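Uncharacterized protein (Helicobacter pylori, PDB 4O5J) is the sialic acid-binding adhesin SabA, an outer membrane protein whose extracellular domain probably attaches the bacterium to sialylated carbohydrates of its host. Local coordinates at residues L100-G103 with N104-F108; F129-I132 with I133-S137; L197-A200 with Q201-M204; N244-K247 with A248-P251. All coordinates share one frame; numbering follows the deposited sequence.

Contact 1 of 4, residues L100-G103 with N104-F108; sequences LYAG and NYFTF
Phe108 presents one corner of its ring to the face of Tyr101: CE2 stands 3.4 Å above the phenol plane, over its centre, and comes within 3.5 Å of Tyr101 CE2. The two planes make 48°, an oblique pairing of rings whose side chains cross at about a right angle. Tyr101 swings its ring round to this meeting with CG anti to the backbone N (chi1 172°). The next ring back, Phe106, turns its edge to the chain, with Gly103 O near its plane and 3.4 Å from CE1, while Ala102 CB touches both Phe106 CD1 and Phe108 CZ. Thr107 binds back to the last turn of the helix. Its OG1 donates to Tyr101 O over 2.9 Å, in the carbonyl plane on a lone pair, and its backbone N reaches the same oxygen at 2.9 Å, so two donors of one residue grip a single buried carbonyl. Between these residues the chain reverses through a type II' beta turn from Ala102 to Tyr105, closed by Tyr105 N to Ala102 O at 3.2 Å, with Gly103 at positive phi. Lys325 NZ bonds the carbonyls of Leu100, Ala102 and Tyr105. The turn follows the end of helix 82-101 and leads into strand 109-110, with Tyr101 and Phe108 both packed on Met144 of strand 143-144, Tyr101 and Thr107 on Met214 of strand 214-215, and Phe108 on Tyr149 of helix 146-163.

Contact 2 of 4, residues F129-I132 with I133-S137; sequences FKTI and IENCS
Ile132 and Cys136 meet on the buried side of this short helix, where Ile132 CG2 lies 4.1 Å from Cys136 CB. With CG1 at chi1 -69°, beside the backbone N, CG2 is the branch left anti to that nitrogen and beside the carbonyl carbon, on the side of Cys136. Cys136 CB also lies 3.1 Å from Ile132 O, and Cys136 N makes a weak bond to that oxygen. Met215 of strand 214-215 packs against Thr131, Ile132, Asn135 and Cys136, so this face lies against that strand. Asn135 N bonds Thr131 O at 2.9 Å, and the side-chain amide of Asn135 is held by Asn218, which also takes a weak bond from Thr131 OG1.

The solvent side is looser. Lys130 and Glu134, one turn apart, run past each other at a slant: Glu134 OE2 lies 3.8 Å from Lys130 CD, touching the aliphatic chain, while NZ remains 4.8 Å from that oxygen, so the opposite charges are near without forming a salt bridge. Glu134 CG rests 3.2 Å from Lys130 O, the carbonyl that its own backbone N reaches over 3.0 Å. Ile133 likewise lies on the exposed side, and a water touches Ile132 O and Cys136 O by weak bonds.

Cys136 is the first residue to leave helical angles; the arrangement is that of a short surface helix with one face on strand 214-215, whose C-terminal end runs into a small loop closed by the Cys136-Cys142 disulfide.

Contact 3 of 4, residues L197-A200 with Q201-M204; sequences LNLA and QQLM
Asn198 holds its amide anti to its own backbone nitrogen (chi1 176°), while Gln202, one turn on, sets CG beside its backbone N and runs extended beyond it; together these torsions carry the two amide groups to the same edge of the helix. There Gln202 NE2 donates to Asn198 OD1 across 2.7 Å, a short but weak bond because the angle at the hydrogen is only 127°. The amide planes are turned 55° against each other, and on its way out Gln202 CG passes 3.2 Å from Asn198 O, the carbonyl that also accepts from Gln202 N at 3.0 Å.

This is an i to i+4 side-chain pair on a regular alpha helix, 193-209, whose backbone is continuous through both segments. Met204 N reaches Ala200 O at 2.9 Å, and Met204 CG lies 3.4 Å from the same oxygen. Gln201 leaves the helix in another direction: its chain is bent at chi2, and its NE2 bonds Asp205 OD1 further along, while CB stays 3.3 Å from Leu197 O.

Surrounding helices pack on this one. Leu197, Ala200, Leu203 and Met204 touch helix 82-101, through Ile91, Val94 and Trp98, whereas Leu199 and Gln202 rest on Leu155 of helix 146-163 and Gln201 reaches Gln254 of helix 241-268.

Contact 4 of 4, residues N244-K247 with A248-P251; sequences NNIK and AMIP
Met249 lies back along the preceding turn, its chain extended beyond CG from a chi1 of -66°, so that SD comes 3.9 Å from Ile246 CA and CE 4.5 Å from Ile246 CG1.

Two side chains also meet carbonyl oxygens: Met249 CG passes 3.2 Å from Asn245 O, and Ile250 CG1 lies 3.9 Å from Ile246 O.

Among the backbone bonds, Ala248 N reaches Asn244 O at 2.9 Å in the usual alpha-helical way. Met249 N is shared: it bonds weakly to Asn245 O, and also to Ile246 O at 3.1 Å, the donor standing 64° out of the latter's carbonyl plane. Ile250 N then bonds weakly to Lys247 O rather than to the carbonyl four residues back. Pro251, having no N-H, sets CD 3.3 Å from Lys247 O, and the helix kinks there.

The polar ends lead elsewhere: Asn244 ND2 to Thr238 O, Asn245 ND2 to Leu307 O, and Lys247 NZ to Asp205 in a long, weak ion pair. Within the bundle, Ile246 and Ile250 face helices 82-101 and 193-209, while Met249 packs on Val90 of helix 82-101 and on Leu307 and Phe308 of helix 281-309.

From the N terminus the four contacts follow one another in series, none nesting within or crossing another, each between segments adjoining in sequence. Contact 1 closes the turn that ends helix 82-101, and contact 2 lies on the short helix 130-135, after strands 109-110, 112-113 and 118-120; they touch where Tyr105 OH packs 4.0 Å from Thr131 OG1, well away from the centre of the chain. Contacts 3 and 4 lie in helices 193-209 and 241-268, with centres about 10 Å apart; Gln201 OE1 packs 3.5 Å from Pro251 CG and Met204 CG 3.7 Å from Ile250 CD1. Helix 82-101 joins the groups, ending in contact 1 and packing against contacts 3 and 4.

Contact 1 of 4, residues L100-G103 with N104-F108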
# COMPACT_ATOMS: atom_id res chain seq x y z
N LEU A 100 -6.62 13.16 14.99
CA LEU A 100 -6.21 12.81 16.36
C LEU A 100 -5.22 13.83 16.89
O LEU A 100 -5.37 14.36 18.01
CB LEU A 100 -5.54 11.43 16.41
CG LEU A 100 -6.40 10.22 16.22
CD1 LEU A 100 -5.50 8.96 16.20
CD2 LEU A 100 -7.49 10.15 17.34
N TYR A 101 -4.15 14.02 16.11
CA TYR A 101 -3.03 14.90 16.45
C TYR A 101 -3.48 16.37 16.68
O TYR A 101 -3.08 17.04 17.67
CB TYR A 101 -2.07 14.79 15.30
CG TYR A 101 -0.88 15.73 15.27
CD1 TYR A 101 0.20 15.55 16.10
CD2 TYR A 101 -0.79 16.75 14.27
CE1 TYR A 101 1.34 16.34 16.02
CE2 TYR A 101 0.35 17.55 14.18
CZ TYR A 101 1.40 17.34 15.05
OH TYR A 101 2.55 18.12 14.95
N ALA A 102 -4.33 16.86 15.77
CA ALA A 102 -4.76 18.25 15.79
C ALA A 102 -6.29 18.28 15.81
O ALA A 102 -6.90 18.26 16.89
CB ALA A 102 -4.22 18.99 14.55
N GLY A 103 -6.92 18.39 14.63
CA GLY A 103 -8.37 18.25 14.57
C GLY A 103 -9.07 19.34 15.34
O GLY A 103 -8.67 20.52 15.26
N ASN A 104 -10.08 18.96 16.14
CA ASN A 104 -10.90 19.92 16.84
C ASN A 104 -10.39 20.23 18.23
O ASN A 104 -10.98 21.03 18.96
CB ASN A 104 -12.35 19.49 16.87
CG ASN A 104 -12.53 18.10 17.61
OD1 ASN A 104 -11.65 17.67 18.37
ND2 ASN A 104 -13.61 17.42 17.36
N TYR A 105 -9.27 19.61 18.62
CA TYR A 105 -8.68 19.85 19.93
C TYR A 105 -7.29 19.25 19.93
O TYR A 105 -7.16 18.00 20.01
CB TYR A 105 -9.58 19.22 21.01
CG TYR A 105 -9.17 19.59 22.40
CD1 TYR A 105 -9.53 20.84 22.97
CD2 TYR A 105 -8.45 18.72 23.18
CE1 TYR A 105 -9.14 21.19 24.26
CE2 TYR A 105 -8.07 19.06 24.48
CZ TYR A 105 -8.40 20.27 25.00
OH TYR A 105 -7.98 20.56 26.26
N PHE A 106 -6.27 20.09 19.81
CA PHE A 106 -4.92 19.62 19.55
C PHE A 106 -4.30 18.84 20.72
O PHE A 106 -4.66 19.04 21.86
CB PHE A 106 -3.96 20.78 19.22
CG PHE A 106 -4.53 21.83 18.27
CD1 PHE A 106 -5.52 21.48 17.34
CD2 PHE A 106 -4.04 23.13 18.30
CE1 PHE A 106 -6.06 22.42 16.46
CE2 PHE A 106 -4.57 24.11 17.38
CZ PHE A 106 -5.60 23.75 16.48
N THR A 107 -3.32 18.01 20.38
CA THR A 107 -2.51 17.33 21.38
C THR A 107 -1.26 18.17 21.64
O THR A 107 -0.29 17.70 22.26
CB THR A 107 -2.12 15.93 20.89
OG1 THR A 107 -1.33 16.07 19.70
CG2 THR A 107 -3.36 15.09 20.59
N PHE A 108 -1.28 19.44 21.20
CA PHE A 108 -0.16 20.37 21.46
C PHE A 108 -0.73 21.78 21.59
O PHE A 108 -1.89 22.04 21.23
CB PHE A 108 0.85 20.29 20.30
CG PHE A 108 0.22 20.42 18.94
CD1 PHE A 108 0.02 21.71 18.36
CD2 PHE A 108 -0.19 19.30 18.23
CE1 PHE A 108 -0.57 21.84 17.08
CE2 PHE A 108 -0.76 19.42 16.95
CZ PHE A 108 -0.98 20.70 16.37

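Contact 2 of 4, residues F129-I132 with I133-S137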
# COMPACT_ATOMS: atom_id res chain seq x y z
N PHE A 129 -3.34 26.52 27.73
CA PHE A 129 -1.93 26.39 28.01
C PHE A 129 -1.67 25.45 29.21
O PHE A 129 -0.65 24.74 29.23
CB PHE A 129 -1.36 27.73 28.34
CG PHE A 129 0.10 27.69 28.62
CD1 PHE A 129 1.00 27.27 27.63
CD2 PHE A 129 0.59 28.12 29.84
CE1 PHE A 129 2.38 27.24 27.88
CE2 PHE A 129 1.97 28.12 30.06
CZ PHE A 129 2.86 27.68 29.08
N LYS A 130 -2.57 25.43 30.21
CA LYS A 130 -2.39 24.58 31.41
C LYS A 130 -2.22 23.11 31.03
O LYS A 130 -1.70 22.30 31.79
CB LYS A 130 -3.59 24.71 32.32
CG LYS A 130 -4.83 24.07 31.81
CD LYS A 130 -6.01 24.38 32.77
CE LYS A 130 -7.29 23.79 32.16
NZ LYS A 130 -8.51 24.04 32.97
N THR A 131 -2.65 22.79 29.82
CA THR A 131 -2.51 21.46 29.25
C THR A 131 -1.02 21.05 29.15
O THR A 131 -0.67 19.88 29.32
CB THR A 131 -3.23 21.49 27.90
OG1 THR A 131 -4.31 20.62 27.94
CG2 THR A 131 -2.39 21.27 26.72
N ILE A 132 -0.13 22.01 28.89
CA ILE A 132 1.29 21.76 28.83
C ILE A 132 1.82 21.36 30.23
O ILE A 132 2.60 20.41 30.37
CB ILE A 132 2.08 23.03 28.39
CG1 ILE A 132 1.79 23.38 26.93
CG2 ILE A 132 3.62 22.84 28.56
CD1 ILE A 132 2.11 22.29 25.96
N ILE A 133 1.44 22.10 31.25
CA ILE A 133 1.81 21.78 32.61
C ILE A 133 1.28 20.36 32.99
O ILE A 133 2.04 19.54 33.52
CB ILE A 133 1.27 22.84 33.57
CG1 ILE A 133 2.18 24.08 33.45
CG2 ILE A 133 1.27 22.34 35.03
CD1 ILE A 133 1.63 25.29 34.14
N GLU A 134 0.01 20.07 32.70
CA GLU A 134 -0.63 18.84 33.11
C GLU A 134 -0.06 17.65 32.37
O GLU A 134 0.24 16.62 33.01
CB GLU A 134 -2.11 18.92 32.85
CG GLU A 134 -2.79 19.99 33.67
CD GLU A 134 -4.19 20.34 33.14
OE1 GLU A 134 -4.46 20.05 31.92
OE2 GLU A 134 -5.04 20.88 33.91
N ASN A 135 0.15 17.75 31.07
CA ASN A 135 0.42 16.58 30.24
C ASN A 135 1.75 16.55 29.55
O ASN A 135 1.99 15.66 28.71
CB ASN A 135 -0.69 16.41 29.21
CG ASN A 135 -2.04 16.23 29.85
OD1 ASN A 135 -2.10 15.78 30.99
ND2 ASN A 135 -3.13 16.52 29.16
N CYS A 136 2.63 17.49 29.83
CA CYS A 136 3.92 17.55 29.12
C CYS A 136 5.13 17.61 30.03
O CYS A 136 6.09 18.26 29.70
CB CYS A 136 3.92 18.73 28.10
SG CYS A 136 5.37 18.73 26.96
N SER A 137 5.10 16.97 31.20
CA SER A 137 6.36 16.88 32.06
C SER A 137 7.30 15.87 31.45
O SER A 137 6.87 14.79 31.10
CB SER A 137 6.08 16.39 33.48
OG SER A 137 4.96 15.50 33.32
O HOH W 1 5.79 20.87 31.20

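Contact 3 of 4, residues L197-A200 with Q201-M204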
# COMPACT_ATOMS: atom_id res chain seq x y z
N LEU A 197 -1.47 12.17 -2.80
CA LEU A 197 -0.30 11.55 -2.17
C LEU A 197 0.77 12.59 -1.86
O LEU A 197 1.41 12.57 -0.81
CB LEU A 197 0.27 10.42 -2.99
CG LEU A 197 -0.70 9.23 -3.06
CD1 LEU A 197 -0.18 8.20 -4.03
CD2 LEU A 197 -0.89 8.62 -1.67
N ASN A 198 0.95 13.55 -2.80
CA ASN A 198 1.94 14.59 -2.59
C ASN A 198 1.58 15.51 -1.38
O ASN A 198 2.44 15.88 -0.60
CB ASN A 198 2.05 15.43 -3.88
CG ASN A 198 3.00 16.59 -3.68
OD1 ASN A 198 2.58 17.70 -3.52
ND2 ASN A 198 4.26 16.32 -3.63
N LEU A 199 0.31 15.87 -1.25
CA LEU A 199 -0.10 16.69 -0.14
C LEU A 199 0.09 15.89 1.17
O LEU A 199 0.59 16.42 2.17
CB LEU A 199 -1.56 17.13 -0.32
CG LEU A 199 -1.79 18.17 -1.41
CD1 LEU A 199 -3.29 18.29 -1.72
CD2 LEU A 199 -1.21 19.52 -1.03
N ALA A 200 -0.31 14.62 1.16
CA ALA A 200 -0.16 13.72 2.32
C ALA A 200 1.33 13.66 2.71
O ALA A 200 1.67 13.84 3.89
CB ALA A 200 -0.66 12.31 2.01
N GLN A 201 2.19 13.42 1.73
CA GLN A 201 3.63 13.31 1.97
C GLN A 201 4.15 14.61 2.66
O GLN A 201 4.89 14.57 3.65
CB GLN A 201 4.34 13.03 0.66
CG GLN A 201 5.84 12.98 0.75
CD GLN A 201 6.27 11.67 1.31
OE1 GLN A 201 6.09 10.63 0.66
NE2 GLN A 201 6.83 11.67 2.54
N GLN A 202 3.73 15.78 2.15
CA GLN A 202 4.20 17.01 2.72
C GLN A 202 3.72 17.19 4.17
O GLN A 202 4.45 17.71 5.01
CB GLN A 202 3.69 18.23 1.90
CG GLN A 202 4.26 18.29 0.47
CD GLN A 202 3.72 19.52 -0.26
OE1 GLN A 202 3.86 20.67 0.18
NE2 GLN A 202 3.05 19.26 -1.34
N LEU A 203 2.46 16.88 4.41
CA LEU A 203 1.90 16.99 5.74
C LEU A 203 2.64 16.08 6.76
O LEU A 203 3.16 16.56 7.80
CB LEU A 203 0.41 16.71 5.72
CG LEU A 203 -0.32 16.71 7.06
CD1 LEU A 203 -0.08 18.04 7.81
CD2 LEU A 203 -1.81 16.44 6.87
N MET A 204 2.71 14.80 6.44
CA MET A 204 3.42 13.84 7.33
C MET A 204 4.88 14.25 7.49
O MET A 204 5.44 14.15 8.60
CB MET A 204 3.34 12.45 6.79
CG MET A 204 1.91 11.92 6.69
SD MET A 204 1.00 11.94 8.27
CE MET A 204 1.49 10.29 8.92

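Contact 4 of 4, residues N244-K247 with A248-P251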
# COMPACT_ATOMS: atom_id res chain seq x y z
N ASN A 244 4.39 6.45 12.22
CA ASN A 244 5.44 5.98 11.37
C ASN A 244 4.92 5.07 10.26
O ASN A 244 5.33 5.21 9.10
CB ASN A 244 6.49 5.24 12.19
CG ASN A 244 7.16 6.14 13.21
OD1 ASN A 244 7.22 7.37 13.00
ND2 ASN A 244 7.61 5.58 14.30
N ASN A 245 4.05 4.12 10.60
CA ASN A 245 3.58 3.18 9.62
C ASN A 245 2.77 3.93 8.51
O ASN A 245 2.94 3.65 7.33
CB ASN A 245 2.71 2.12 10.26
CG ASN A 245 3.55 1.03 10.91
OD1 ASN A 245 4.76 1.18 11.11
ND2 ASN A 245 2.90 -0.09 11.25
N ILE A 246 1.88 4.83 8.89
CA ILE A 246 1.10 5.57 7.93
C ILE A 246 2.04 6.40 7.04
O ILE A 246 1.90 6.39 5.83
CB ILE A 246 0.07 6.52 8.60
CG1 ILE A 246 -1.02 5.72 9.29
CG2 ILE A 246 -0.53 7.46 7.55
CD1 ILE A 246 -2.08 6.58 10.05
N LYS A 247 3.06 7.02 7.62
CA LYS A 247 4.02 7.81 6.86
C LYS A 247 4.74 6.95 5.85
O LYS A 247 4.97 7.37 4.71
CB LYS A 247 5.01 8.52 7.80
CG LYS A 247 5.94 9.46 7.05
CD LYS A 247 6.77 10.28 8.05
CE LYS A 247 7.68 11.31 7.40
NZ LYS A 247 8.69 10.64 6.59
N ALA A 248 5.08 5.71 6.23
CA ALA A 248 5.83 4.85 5.31
C ALA A 248 4.98 4.39 4.12
O ALA A 248 5.51 4.06 3.05
CB ALA A 248 6.40 3.63 6.08
N MET A 249 3.66 4.35 4.29
CA MET A 249 2.77 3.87 3.22
C MET A 249 2.81 4.83 2.00
O MET A 249 2.65 4.38 0.84
CB MET A 249 1.35 3.85 3.69
CG MET A 249 1.11 2.84 4.79
SD MET A 249 -0.56 3.10 5.43
CE MET A 249 -0.61 1.98 6.89
N ILE A 250 3.07 6.10 2.25
CA ILE A 250 2.91 7.10 1.12
C ILE A 250 3.90 6.87 -0.04
O ILE A 250 3.48 6.64 -1.18
CB ILE A 250 2.92 8.53 1.65
CG1 ILE A 250 1.77 8.67 2.65
CG2 ILE A 250 2.79 9.57 0.49
CD1 ILE A 250 1.97 9.77 3.64
N PRO A 251 5.22 6.87 0.23
CA PRO A 251 6.17 6.62 -0.85
C PRO A 251 5.96 5.27 -1.49
O PRO A 251 6.12 5.14 -2.70
CB PRO A 251 7.55 6.65 -0.17
CG PRO A 251 7.33 7.36 1.11
CD PRO A 251 5.91 7.07 1.52